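Local coordinates for Lin1840 protein (Listeria innocua serovar 6a, PDB 4ZOC) that probably hydrolyses terminal, non-reducing beta-D-glucosyl residues to release beta-D-glucose, and takes part in beta-1,2-glucan metabolism, at residues Ile19-Leu29 / Leu300-Leu311; Glu55-Ser63 / Thr79-Ala90. The protein carries 2 engineered substitutions. All coordinates share one frame; numbering follows the deposited sequence.

Contact 1: residues Ile19-Leu29 / Leu300-Leu311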
loop_
_atom_site.group_PDB
_atom_site.type_symbol
_atom_site.label_atom_id
_atom_site.label_comp_id
_atom_site.label_asym_id
_atom_site.label_seq_id
_atom_site.Cartn_x
_atom_site.Cartn_y
_atom_site.Cartn_z
ATOM N N ILE A 19 -39.210 13.387 4.090
ATOM C CA ILE A 19 -37.934 13.312 4.808
ATOM C C ILE A 19 -37.784 11.934 5.517
ATOM O O ILE A 19 -36.756 11.252 5.359
ATOM C CB ILE A 19 -37.791 14.486 5.825
ATOM C CG1 ILE A 19 -37.676 15.898 5.131
ATOM C CG2 ILE A 19 -36.645 14.210 6.835
ATOM C CD1 ILE A 19 -37.737 17.060 6.122
ATOM N N ALA A 20 -38.795 11.490 6.266
ATOM C CA ALA A 20 -38.700 10.233 6.982
ATOM C C ALA A 20 -38.642 9.017 6.085
ATOM O O ALA A 20 -38.081 7.964 6.495
ATOM C CB ALA A 20 -39.867 10.120 7.976
ATOM N N GLN A 21 -39.215 9.126 4.873
ATOM C CA GLN A 21 -39.157 8.045 3.901
ATOM C C GLN A 21 -37.668 7.695 3.646
ATOM O O GLN A 21 -37.385 6.586 3.262
ATOM C CB GLN A 21 -39.868 8.435 2.540
ATOM C CG GLN A 21 -40.024 7.311 1.540
ATOM C CD GLN A 21 -40.786 6.097 1.984
ATOM O OE1 GLN A 21 -40.591 5.017 1.425
ATOM N NE2 GLN A 21 -41.757 6.273 2.884
ATOM N N CYS A 22 -36.754 8.643 3.842
ATOM C CA CYS A 22 -35.331 8.466 3.608
ATOM C C CYS A 22 -34.530 7.976 4.828
ATOM O O CYS A 22 -33.298 8.077 4.816
ATOM C CB CYS A 22 -34.696 9.778 3.080
ATOM S SG CYS A 22 -35.451 10.324 1.527
ATOM N N LEU A 23 -35.229 7.433 5.838
ATOM C CA LEU A 23 -34.651 6.885 7.039
ATOM C C LEU A 23 -34.898 5.360 7.157
ATOM O O LEU A 23 -36.004 4.865 6.940
ATOM C CB LEU A 23 -35.232 7.572 8.222
ATOM C CG LEU A 23 -34.801 7.035 9.581
ATOM C CD1 LEU A 23 -33.373 7.362 9.903
ATOM C CD2 LEU A 23 -35.743 7.586 10.599
ATOM N N GLN A 24 -33.845 4.643 7.506
ATOM C CA GLN A 24 -33.909 3.218 7.826
ATOM C C GLN A 24 -33.546 2.965 9.281
ATOM O O GLN A 24 -32.532 3.483 9.783
ATOM C CB GLN A 24 -32.981 2.400 6.895
ATOM C CG GLN A 24 -33.100 0.912 7.038
ATOM C CD GLN A 24 -32.142 0.237 6.121
ATOM O OE1 GLN A 24 -30.891 0.372 6.278
ATOM N NE2 GLN A 24 -32.675 -0.462 5.118
ATOM N N LEU A 25 -34.387 2.138 9.937
ATOM C CA LEU A 25 -34.253 1.814 11.358
ATOM C C LEU A 25 -34.209 0.336 11.651
ATOM O O LEU A 25 -34.769 -0.445 10.903
ATOM C CB LEU A 25 -35.376 2.462 12.168
ATOM C CG LEU A 25 -35.455 3.934 12.048
ATOM C CD1 LEU A 25 -36.715 4.337 12.833
ATOM C CD2 LEU A 25 -34.269 4.668 12.597
ATOM N N SER A 26 -33.575 -0.022 12.781
ATOM C CA SER A 26 -33.602 -1.387 13.284
ATOM C C SER A 26 -35.048 -1.732 13.684
ATOM O O SER A 26 -35.817 -0.804 14.014
ATOM C CB SER A 26 -32.723 -1.480 14.501
ATOM O OG SER A 26 -31.355 -1.406 14.115
ATOM N N PRO A 27 -35.422 -3.021 13.691
ATOM C CA PRO A 27 -36.854 -3.330 13.840
ATOM C C PRO A 27 -37.473 -2.920 15.189
ATOM O O PRO A 27 -38.702 -2.613 15.293
ATOM C CB PRO A 27 -36.912 -4.836 13.693
ATOM C CG PRO A 27 -35.490 -5.328 14.003
ATOM C CD PRO A 27 -34.643 -4.226 13.387
ATOM N N PHE A 28 -36.658 -2.971 16.226
ATOM C CA PHE A 28 -37.188 -2.741 17.596
ATOM C C PHE A 28 -37.415 -1.263 17.901
ATOM O O PHE A 28 -37.869 -0.908 18.995
ATOM C CB PHE A 28 -36.263 -3.380 18.663
ATOM C CG PHE A 28 -34.830 -3.072 18.493
ATOM C CD1 PHE A 28 -34.326 -1.911 19.012
ATOM C CD2 PHE A 28 -33.967 -3.975 17.856
ATOM C CE1 PHE A 28 -32.972 -1.619 18.858
ATOM C CE2 PHE A 28 -32.613 -3.661 17.688
ATOM C CZ PHE A 28 -32.143 -2.500 18.198
ATOM N N LEU A 29 -37.130 -0.404 16.929
ATOM C CA LEU A 29 -37.555 1.014 16.964
ATOM C C LEU A 29 -38.994 1.229 16.456
ATOM O O LEU A 29 -39.510 2.321 16.512
ATOM C CB LEU A 29 -36.584 1.931 16.228
ATOM C CG LEU A 29 -35.177 1.797 16.791
ATOM C CD1 LEU A 29 -34.101 2.403 15.940
ATOM C CD2 LEU A 29 -35.121 2.406 18.185
ATOM N N LEU A 300 -31.195 6.977 1.213
ATOM C CA LEU A 300 -31.655 6.246 2.431
ATOM C C LEU A 300 -30.534 6.190 3.421
ATOM O O LEU A 300 -29.486 5.607 3.099
ATOM C CB LEU A 300 -32.130 4.844 2.001
ATOM C CG LEU A 300 -32.768 3.961 3.079
ATOM C CD1 LEU A 300 -33.901 4.660 3.870
ATOM C CD2 LEU A 300 -33.160 2.592 2.485
ATOM N N GLU A 301 -30.741 6.815 4.573
ATOM C CA GLU A 301 -29.769 6.957 5.635
ATOM C C GLU A 301 -29.934 5.821 6.624
ATOM O O GLU A 301 -30.979 5.683 7.264
ATOM C CB GLU A 301 -29.918 8.302 6.335
ATOM C CG GLU A 301 -28.918 8.500 7.480
ATOM C CD GLU A 301 -28.824 9.869 7.965
ATOM O OE1 GLU A 301 -29.667 10.693 7.559
ATOM O OE2 GLU A 301 -27.926 10.119 8.820
ATOM N N MET A 302 -28.896 4.975 6.688
ATOM C CA MET A 302 -28.987 3.795 7.498
ATOM C C MET A 302 -28.633 4.090 8.974
ATOM O O MET A 302 -27.448 4.241 9.345
ATOM C CB MET A 302 -28.019 2.730 6.951
ATOM C CG MET A 302 -28.062 1.443 7.756
ATOM S SD MET A 302 -26.952 0.112 7.215
ATOM C CE MET A 302 -27.582 -0.285 5.579
ATOM N N MET A 303 -29.671 4.219 9.830
ATOM C CA MET A 303 -29.481 4.268 11.333
ATOM C C MET A 303 -28.761 5.450 11.942
ATOM O O MET A 303 -28.304 5.438 13.059
ATOM C CB MET A 303 -28.915 2.956 11.805
ATOM C CG MET A 303 -30.023 1.923 12.020
ATOM S SD MET A 303 -31.215 2.411 13.334
ATOM C CE MET A 303 -30.222 2.143 14.803
ATOM N N THR A 304 -28.778 6.551 11.207
ATOM C CA THR A 304 -28.392 7.887 11.723
ATOM C C THR A 304 -29.479 8.890 11.324
ATOM O O THR A 304 -30.371 8.562 10.524
ATOM C CB THR A 304 -26.933 8.313 11.314
ATOM O OG1 THR A 304 -26.745 8.161 9.881
ATOM C CG2 THR A 304 -25.968 7.472 12.061
ATOM N N THR A 305 -29.369 10.084 11.917
ATOM C CA THR A 305 -30.408 11.037 12.010
ATOM C C THR A 305 -30.106 12.360 11.337
ATOM O O THR A 305 -30.836 13.287 11.574
ATOM C CB THR A 305 -30.775 11.295 13.464
ATOM O OG1 THR A 305 -29.654 11.832 14.153
ATOM C CG2 THR A 305 -31.180 10.012 14.188
ATOM N N CYS A 306 -29.113 12.465 10.433
ATOM C CA CYS A 306 -28.864 13.681 9.785
ATOM C C CYS A 306 -30.044 14.127 8.922
ATOM O O CYS A 306 -30.487 15.273 9.037
ATOM C CB CYS A 306 -27.584 13.626 8.885
ATOM S SG CYS A 306 -26.142 13.117 9.822
ATOM N N TYR A 307 -30.533 13.252 8.037
ATOM C CA TYR A 307 -31.680 13.601 7.214
ATOM C C TYR A 307 -32.871 13.992 8.034
ATOM O O TYR A 307 -33.458 15.103 7.849
ATOM C CB TYR A 307 -32.074 12.498 6.230
ATOM C CG TYR A 307 -31.147 12.334 4.987
ATOM C CD1 TYR A 307 -30.114 13.249 4.680
ATOM C CD2 TYR A 307 -31.310 11.241 4.141
ATOM C CE1 TYR A 307 -29.351 13.099 3.554
ATOM C CE2 TYR A 307 -30.556 11.099 3.000
ATOM C CZ TYR A 307 -29.526 12.013 2.728
ATOM O OH TYR A 307 -28.802 11.919 1.593
ATOM N N ILE A 308 -33.239 13.087 8.937
ATOM C CA ILE A 308 -34.470 13.275 9.714
ATOM C C ILE A 308 -34.499 14.621 10.476
ATOM O O ILE A 308 -35.509 15.329 10.469
ATOM C CB ILE A 308 -34.753 11.993 10.516
ATOM C CG1 ILE A 308 -36.239 11.905 10.863
ATOM C CG2 ILE A 308 -33.916 11.869 11.760
ATOM C CD1 ILE A 308 -37.075 11.264 9.784
ATOM N N HIS A 309 -33.378 14.996 11.087
ATOM C CA HIS A 309 -33.319 16.211 11.893
ATOM C C HIS A 309 -32.961 17.486 11.107
ATOM O O HIS A 309 -33.344 18.587 11.535
ATOM C CB HIS A 309 -32.400 16.009 13.102
ATOM C CG HIS A 309 -32.917 15.013 14.091
ATOM N ND1 HIS A 309 -34.256 14.870 14.378
ATOM C CD2 HIS A 309 -32.273 14.085 14.843
ATOM C CE1 HIS A 309 -34.419 13.877 15.244
ATOM N NE2 HIS A 309 -33.230 13.393 15.550
ATOM N N GLU A 310 -32.327 17.367 9.952
ATOM C CA GLU A 310 -31.801 18.572 9.219
ATOM C C GLU A 310 -32.392 18.941 7.839
ATOM O O GLU A 310 -32.266 20.125 7.383
ATOM C CB GLU A 310 -30.267 18.476 9.013
ATOM C CG GLU A 310 -29.525 18.184 10.287
ATOM C CD GLU A 310 -29.424 19.350 11.231
ATOM O OE1 GLU A 310 -29.802 20.503 10.885
ATOM O OE2 GLU A 310 -28.908 19.125 12.357
ATOM N N LEU A 311 -33.014 17.987 7.144
ATOM C CA LEU A 311 -33.496 18.243 5.759
ATOM C C LEU A 311 -34.546 19.320 5.759
ATOM O O LEU A 311 -34.565 20.137 4.848
ATOM C CB LEU A 311 -34.040 16.991 5.096
ATOM C CG LEU A 311 -33.010 15.965 4.589
ATOM C CD1 LEU A 311 -33.716 14.889 3.815
ATOM C CD2 LEU A 311 -31.996 16.599 3.662
#

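Contact 2: residues Glu55-Ser63 / Thr79-Ala90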
loop_
_atom_site.group_PDB
_atom_site.type_symbol
_atom_site.label_atom_id
_atom_site.label_comp_id
_atom_site.label_asym_id
_atom_site.label_seq_id
_atom_site.Cartn_x
_atom_site.Cartn_y
_atom_site.Cartn_z
ATOM N N GLU A 55 -43.445 6.242 12.382
ATOM C CA GLU A 55 -44.628 5.908 11.643
ATOM C C GLU A 55 -44.488 6.309 10.200
ATOM O O GLU A 55 -45.320 5.938 9.390
ATOM C CB GLU A 55 -45.837 6.598 12.237
ATOM C CG GLU A 55 -46.097 6.076 13.670
ATOM C CD GLU A 55 -47.230 6.767 14.352
ATOM O OE1 GLU A 55 -47.509 6.328 15.447
ATOM O OE2 GLU A 55 -47.811 7.736 13.792
ATOM N N ASN A 56 -43.439 7.087 9.876
ATOM C CA ASN A 56 -43.166 7.496 8.479
ATOM C C ASN A 56 -41.775 7.073 7.898
ATOM O O ASN A 56 -41.454 7.399 6.766
ATOM C CB ASN A 56 -43.345 9.006 8.340
ATOM C CG ASN A 56 -44.772 9.387 8.616
ATOM O OD1 ASN A 56 -45.679 9.064 7.841
ATOM N ND2 ASN A 56 -44.977 9.903 9.753
ATOM N N ALA A 57 -41.032 6.308 8.655
ATOM C CA ALA A 57 -39.747 5.776 8.169
ATOM C C ALA A 57 -39.873 4.917 6.960
ATOM O O ALA A 57 -40.875 4.236 6.748
ATOM C CB ALA A 57 -39.065 5.011 9.304
ATOM N N GLY A 58 -38.847 4.949 6.084
ATOM C CA GLY A 58 -38.961 4.257 4.796
ATOM C C GLY A 58 -38.676 2.791 4.891
ATOM O O GLY A 58 -39.238 1.966 4.136
ATOM N N SER A 59 -37.815 2.420 5.825
ATOM C CA SER A 59 -37.336 1.035 5.785
ATOM C C SER A 59 -36.898 0.510 7.148
ATOM O O SER A 59 -36.475 1.258 7.982
ATOM C CB SER A 59 -36.152 1.007 4.724
ATOM O OG SER A 59 -35.540 -0.282 4.658
ATOM N N VAL A 60 -36.957 -0.818 7.305
ATOM C CA VAL A 60 -36.397 -1.580 8.355
ATOM C C VAL A 60 -35.170 -2.322 7.906
ATOM O O VAL A 60 -35.182 -2.894 6.828
ATOM C CB VAL A 60 -37.425 -2.651 8.773
ATOM C CG1 VAL A 60 -36.877 -3.515 9.893
ATOM C CG2 VAL A 60 -38.678 -1.957 9.259
ATOM N N LEU A 61 -34.101 -2.341 8.722
ATOM C CA LEU A 61 -33.067 -3.361 8.431
ATOM C C LEU A 61 -32.838 -4.302 9.586
ATOM O O LEU A 61 -32.901 -3.914 10.774
ATOM C CB LEU A 61 -31.751 -2.781 7.963
ATOM C CG LEU A 61 -30.770 -2.419 9.079
ATOM C CD1 LEU A 61 -29.437 -2.097 8.453
ATOM C CD2 LEU A 61 -31.388 -1.214 9.715
ATOM N N GLY A 62 -32.662 -5.569 9.233
ATOM C CA GLY A 62 -32.385 -6.569 10.184
ATOM C C GLY A 62 -33.579 -7.027 11.054
ATOM O O GLY A 62 -33.398 -7.333 12.228
ATOM N N SER A 63 -34.754 -7.092 10.448
ATOM C CA SER A 63 -35.870 -7.859 11.052
ATOM C C SER A 63 -35.371 -9.248 11.552
ATOM O O SER A 63 -34.490 -9.836 10.957
ATOM C CB SER A 63 -37.026 -8.027 10.085
ATOM O OG SER A 63 -38.023 -8.870 10.621
ATOM N N THR A 79 -51.266 2.947 10.991
ATOM C CA THR A 79 -51.048 4.357 11.297
ATOM C C THR A 79 -50.491 5.223 10.177
ATOM O O THR A 79 -50.541 6.478 10.249
ATOM C CB THR A 79 -50.183 4.520 12.532
ATOM O OG1 THR A 79 -48.895 3.872 12.376
ATOM C CG2 THR A 79 -50.933 3.940 13.766
ATOM N N ASN A 80 -49.977 4.588 9.124
ATOM C CA ASN A 80 -49.401 5.359 8.080
ATOM C C ASN A 80 -50.487 6.073 7.252
ATOM O O ASN A 80 -51.397 5.423 6.733
ATOM C CB ASN A 80 -48.590 4.460 7.155
ATOM C CG ASN A 80 -47.811 5.259 6.148
ATOM O OD1 ASN A 80 -48.219 5.408 4.997
ATOM N ND2 ASN A 80 -46.678 5.781 6.588
ATOM N N ARG A 81 -50.347 7.374 7.042
ATOM C CA ARG A 81 -51.478 8.127 6.462
ATOM C C ARG A 81 -51.797 7.721 5.026
ATOM O O ARG A 81 -52.965 7.549 4.673
ATOM C CB ARG A 81 -51.226 9.609 6.509
ATOM C CG ARG A 81 -52.352 10.488 5.958
ATOM C CD ARG A 81 -51.952 11.934 6.164
ATOM N NE ARG A 81 -50.857 12.371 5.282
ATOM C CZ ARG A 81 -50.999 12.866 4.052
ATOM N NH1 ARG A 81 -52.220 13.023 3.559
ATOM N NH2 ARG A 81 -49.943 13.269 3.312
ATOM N N LEU A 82 -50.761 7.570 4.185
ATOM C CA LEU A 82 -50.985 7.251 2.773
ATOM C C LEU A 82 -50.866 5.788 2.372
ATOM O O LEU A 82 -51.143 5.470 1.212
ATOM C CB LEU A 82 -50.082 8.109 1.859
ATOM C CG LEU A 82 -50.264 9.622 1.971
ATOM C CD1 LEU A 82 -49.135 10.351 1.260
ATOM C CD2 LEU A 82 -51.615 10.058 1.399
ATOM N N GLY A 83 -50.532 4.895 3.321
ATOM C CA GLY A 83 -50.496 3.478 3.004
ATOM C C GLY A 83 -49.214 3.059 2.300
ATOM O O GLY A 83 -49.234 2.231 1.411
ATOM N N ILE A 84 -48.114 3.680 2.698
ATOM C CA ILE A 84 -46.779 3.383 2.095
ATOM C C ILE A 84 -46.079 2.343 2.974
ATOM O O ILE A 84 -45.612 2.685 4.103
ATOM C CB ILE A 84 -45.915 4.639 1.949
ATOM C CG1 ILE A 84 -46.598 5.695 1.088
ATOM C CG2 ILE A 84 -44.617 4.309 1.217
ATOM C CD1 ILE A 84 -45.875 7.033 1.177
ATOM N N PRO A 85 -46.090 1.066 2.526
ATOM C CA PRO A 85 -45.499 0.011 3.337
ATOM C C PRO A 85 -44.009 0.180 3.489
ATOM O O PRO A 85 -43.370 0.832 2.664
ATOM C CB PRO A 85 -45.759 -1.292 2.533
ATOM C CG PRO A 85 -46.644 -0.906 1.450
ATOM C CD PRO A 85 -46.439 0.571 1.198
ATOM N N LEU A 86 -43.498 -0.387 4.568
ATOM C CA LEU A 86 -42.054 -0.486 4.814
ATOM C C LEU A 86 -41.377 -1.442 3.882
ATOM O O LEU A 86 -41.943 -2.465 3.478
ATOM C CB LEU A 86 -41.798 -0.975 6.237
ATOM C CG LEU A 86 -42.110 0.033 7.343
ATOM C CD1 LEU A 86 -42.287 -0.660 8.627
ATOM C CD2 LEU A 86 -41.001 1.060 7.443
ATOM N N VAL A 87 -40.115 -1.135 3.548
ATOM C CA VAL A 87 -39.282 -2.138 2.854
ATOM C C VAL A 87 -38.256 -2.683 3.858
ATOM O O VAL A 87 -37.736 -1.913 4.666
ATOM C CB VAL A 87 -38.591 -1.580 1.525
ATOM C CG1 VAL A 87 -37.781 -0.304 1.802
ATOM C CG2 VAL A 87 -37.832 -2.711 0.866
ATOM N N PHE A 88 -38.069 -4.013 3.859
ATOM C CA PHE A 88 -37.253 -4.762 4.837
ATOM C C PHE A 88 -36.009 -5.278 4.149
ATOM O O PHE A 88 -36.081 -6.016 3.140
ATOM C CB PHE A 88 -38.060 -5.960 5.367
ATOM C CG PHE A 88 -39.144 -5.577 6.362
ATOM C CD1 PHE A 88 -40.355 -5.002 5.924
ATOM C CD2 PHE A 88 -38.918 -5.729 7.727
ATOM C CE1 PHE A 88 -41.298 -4.628 6.855
ATOM C CE2 PHE A 88 -39.876 -5.388 8.674
ATOM C CZ PHE A 88 -41.066 -4.805 8.234
ATOM N N MET A 89 -34.873 -4.909 4.705
ATOM C CA MET A 89 -33.586 -5.279 4.168
ATOM C C MET A 89 -32.745 -6.027 5.202
ATOM O O MET A 89 -32.922 -5.856 6.439
ATOM C CB MET A 89 -32.849 -4.010 3.777
ATOM C CG MET A 89 -33.659 -3.026 2.972
ATOM S SD MET A 89 -32.658 -1.889 2.009
ATOM C CE MET A 89 -33.938 -0.775 1.487
ATOM N N ALA A 90 -31.832 -6.876 4.707
ATOM C CA ALA A 90 -31.043 -7.673 5.661
ATOM C C ALA A 90 -29.716 -8.073 5.054
ATOM O O ALA A 90 -29.546 -8.041 3.832
ATOM C CB ALA A 90 -31.825 -8.915 6.046
HETATM O O HOH W 1 -47.162 4.327 10.545
HETATM O O HOH W 2 -45.447 8.192 5.196
HETATM O O HOH W 3 -48.291 8.895 8.262
HETATM O O HOH W 4 -35.216 -6.993 7.529
#

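Contact 1: residues Ile19-Leu29 / Leu300-Leu311
Cys22 O is met by three groups at once: Glu301 N bonds to it at 2.9 Å, Leu300 CA brings a C-H toward it, and the Tyr307 ring turns its CD2 edge to it. This is where the first and last strands of the family 3 TIM barrel, 23-25 and 301-302, run side by side in parallel. The ladder continues with Gln24 N bonded to Glu301 O and Met303 N bonded to Gln24 O. Beside Leu23, Glu301 sends an extended side chain to the start of helix 306-316. There OE1 takes Tyr307 N at 2.7 Å on its syn lone pair, while OE2 is shared by Thr304 OG1, on the anti lone pair, and Cys306 N. Held by three donors and facing a helix N-terminus, the carboxylate would probably be stabilised in its ionised form. On the other face of the sheet, Gln24 and Met302 lie alongside each other, pointing the same way. The amide nitrogen of Gln24 has Ser59 as its partner, but Gln24 OE1 is buried without a polar partner and rests at 3.4 Å from both CG and CE of Met302, whose chain bends at its last torsion. On the Leu23 and Glu301 face, helix 306-316 packs against the end of helix 15-21: Ile308 CG1 stands anti to its backbone N (chi1 -157°), which carries CD1 to within 3.5 Å of Ala20 CB and beside Leu23 CD2. Ile19 lays CG1 and CD1 against Leu311 CB, the two side chains running past one another in opposite senses. At the far end Met303, bent at its second and third torsions, meets Leu29 tip to tip; its SD receives a weak bond from Ser26 N at 3.4 Å.

Contact 2: residues Glu55-Ser63 / Thr79-Ala90
With CG1 of Val60 anti to its backbone N (chi1 179°) and the Phe88 ring swung anti to its own carbonyl carbon (chi1 -75°), the valine comes to lie over one face of the ring. Val60 CB sits 4.0 Å from the ring centroid, a CH-pi contact, while Ser63 CB comes up at the ring edge. The pair belongs to a beta-alpha-beta unit of the TIM barrel, in which helix 66-79 links parallel strands 59-61 and 87-90. Next to Val60, Leu86 reaches across with both methyls, CD1 to Val60 CG2 and CD2 to Ala57 O. The strand ladder runs from Val87 N on Gly58 O to Gly62 N on Met89 O, the latter at 2.8 Å. On the face carrying Ser59 and Val87, the serine hydroxyl turns back to the backbone: Val87 O accepts from Val60 N and, at 2.7 Å, from Ser59 OG, which stands well above the carbonyl plane. Before the strands, Asn80 ties the two loops together. Its OD1 takes Ile84 N, holding its own turn, and its ND2 bonds to Glu55 O at 3.1 Å, with that oxygen almost in the plane of the Asn80 amide.

Contacts 1 and 2 are consecutive pieces of one barrel wall, their centres 11 Å apart. Strand 23-25 of contact 1 lies next to strand 59-61 of contact 2, giving the order 301-302, 23-25, 59-61, 87-90; Leu25 O and Leu61 N are 3.0 Å apart in a backbone bond across that seam. Side chains join there too: Ser59 OG accepts from Gln24 of contact 1, 2.9 Å from its NE2, while donating within contact 2. Neither contact includes the sugar-pocket residues Trp271, Trp409 and Glu473, yet bound beta-D-glucopyranose comes within about 6 Å of the Met302 side chain in contact 1 and about 7 Å of the Leu61 side chain in contact 2.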